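Local coordinates for synaptotagmin-1 (Arabidopsis thaliana, PDB 7AS6), which binds lipids at membrane contact sites through C2 domains, of which this is C2A, and helps to maintain plasma membrane integrity during freezing and osmotic stress, at residues V10-V15 and L74-Y79. Residues are numbered along the deposited sequence; the frame is centred on the assembly and turned at random.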
# COMPACT_ATOMS: atom_id res chain seq x y z
N VAL A 10 -13.43 3.26 -0.09
CA VAL A 10 -12.59 2.38 -0.89
C VAL A 10 -11.99 1.33 0.03
O VAL A 10 -11.45 1.65 1.09
CB VAL A 10 -11.52 3.17 -1.66
CG1 VAL A 10 -10.66 4.00 -0.72
CG2 VAL A 10 -10.68 2.23 -2.48
N HIS A 11 -12.13 0.06 -0.36
CA HIS A 11 -11.55 -1.06 0.36
C HIS A 11 -10.24 -1.41 -0.33
O HIS A 11 -10.24 -1.73 -1.52
CB HIS A 11 -12.50 -2.26 0.39
CG HIS A 11 -13.80 -1.98 1.08
ND1 HIS A 11 -14.05 -2.36 2.39
CD2 HIS A 11 -14.93 -1.37 0.65
CE1 HIS A 11 -15.27 -1.99 2.73
NE2 HIS A 11 -15.82 -1.38 1.69
N VAL A 12 -9.13 -1.31 0.42
CA VAL A 12 -7.78 -1.52 -0.09
C VAL A 12 -7.25 -2.80 0.53
O VAL A 12 -7.13 -2.92 1.75
CB VAL A 12 -6.84 -0.35 0.26
CG1 VAL A 12 -5.47 -0.57 -0.38
CG2 VAL A 12 -7.44 0.96 -0.18
N LYS A 13 -6.93 -3.77 -0.30
CA LYS A 13 -6.34 -5.00 0.17
C LYS A 13 -4.88 -4.97 -0.23
O LYS A 13 -4.57 -4.75 -1.41
CB LYS A 13 -7.06 -6.23 -0.40
CG LYS A 13 -6.64 -7.54 0.28
CD LYS A 13 -7.29 -8.74 -0.38
CE LYS A 13 -7.76 -9.76 0.64
NZ LYS A 13 -8.63 -10.79 -0.03
N VAL A 14 -4.00 -5.13 0.75
CA VAL A 14 -2.59 -5.37 0.46
C VAL A 14 -2.41 -6.88 0.36
O VAL A 14 -2.49 -7.60 1.37
CB VAL A 14 -1.67 -4.76 1.52
CG1 VAL A 14 -0.21 -5.07 1.17
CG2 VAL A 14 -1.88 -3.26 1.59
N VAL A 15 -2.12 -7.36 -0.84
CA VAL A 15 -2.11 -8.79 -1.10
C VAL A 15 -0.75 -9.37 -0.76
O VAL A 15 -0.62 -10.16 0.18
CB VAL A 15 -2.49 -9.09 -2.56
CG1 VAL A 15 -2.45 -10.59 -2.81
CG2 VAL A 15 -3.87 -8.53 -2.86
N LEU A 74 -3.64 7.00 -3.59
CA LEU A 74 -3.06 6.24 -2.49
C LEU A 74 -1.56 6.19 -2.65
O LEU A 74 -1.05 6.11 -3.77
CB LEU A 74 -3.63 4.83 -2.45
CG LEU A 74 -5.09 4.73 -2.04
CD1 LEU A 74 -5.67 3.43 -2.52
CD2 LEU A 74 -5.22 4.85 -0.52
N GLU A 75 -0.84 6.24 -1.54
CA GLU A 75 0.60 6.02 -1.55
C GLU A 75 0.90 4.80 -0.69
O GLU A 75 0.51 4.75 0.48
CB GLU A 75 1.32 7.25 -1.01
CG GLU A 75 2.80 7.26 -1.31
CD GLU A 75 3.53 8.27 -0.45
OE1 GLU A 75 3.57 8.08 0.78
OE2 GLU A 75 4.05 9.27 -1.01
N PHE A 76 1.55 3.81 -1.29
CA PHE A 76 2.01 2.63 -0.58
C PHE A 76 3.52 2.71 -0.38
O PHE A 76 4.26 3.03 -1.32
CB PHE A 76 1.68 1.36 -1.34
CG PHE A 76 0.21 1.21 -1.65
CD1 PHE A 76 -0.61 0.45 -0.83
CD2 PHE A 76 -0.33 1.83 -2.76
CE1 PHE A 76 -1.98 0.32 -1.11
CE2 PHE A 76 -1.70 1.70 -3.06
CZ PHE A 76 -2.52 0.94 -2.23
N SER A 77 3.98 2.42 0.83
CA SER A 77 5.40 2.46 1.12
C SER A 77 5.78 1.19 1.85
O SER A 77 5.19 0.87 2.89
CB SER A 77 5.76 3.69 1.93
OG SER A 77 5.42 4.85 1.19
N VAL A 78 6.73 0.46 1.31
CA VAL A 78 7.20 -0.75 1.96
C VAL A 78 8.42 -0.40 2.80
O VAL A 78 9.38 0.21 2.31
CB VAL A 78 7.52 -1.83 0.92
CG1 VAL A 78 7.94 -3.10 1.62
CG2 VAL A 78 6.30 -2.08 0.01
N TYR A 79 8.36 -0.72 4.09
CA TYR A 79 9.42 -0.48 5.05
C TYR A 79 9.95 -1.80 5.56
O TYR A 79 9.25 -2.81 5.56
CB TYR A 79 8.94 0.32 6.26
CG TYR A 79 8.66 1.77 6.00
CD1 TYR A 79 9.59 2.73 6.34
CD2 TYR A 79 7.47 2.18 5.42
CE1 TYR A 79 9.34 4.07 6.11
CE2 TYR A 79 7.22 3.52 5.18
CZ TYR A 79 8.16 4.46 5.54
OH TYR A 79 7.95 5.80 5.32
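Val12 and Phe76 meet without a hydrogen bond: the contact between residues 10-15 and 74-79 is made by apolar side chains alone. The two methyls of Val12 have separate partners, CG1 the ring of Phe76 and CG2 the side chain of Leu74. One torsion (chi1 -176°) sets both, putting CG1 anti to the backbone N and CG2 anti to the carbonyl carbon. CG1 lies in the plane of the Phe76 ring at its edge, 3.7 Å from CE1 of Phe76, and sits almost as close to CZ. The phenylalanine reaches across from the facing sheet, offering the far end of its ring and not a face. CG2 of Val12 instead touches CD1 of Leu74 at 3.8 Å, the valine and leucine lying alongside one another as they pass in opposite senses. A looser contact joins Val14 CG2 to Phe76 CE1 at 4.5 Å, approaching the ring obliquely.

The two segments run in nearly the same direction, inclined by 24°, but their axes come no closer than 11.1 Å, so they are not neighbours in one sheet. They belong to opposite layers of the C2 beta sandwich: strand 8-18 pairs with strands 57-66 and 131-140, whereas strand 73-80 lies between 31-37 and 88-96. Ile35 packs on Val14, Leu74 and Phe76, extending the hydrophobic interior.

All four touching side chains are buried near the domain centre, away from the cadmium site. With no hydrogen bond between these segments, their cohesion probably comes from dispersion and the exclusion of water, and should depend on how closely the methyls fit against one another and the ring edge.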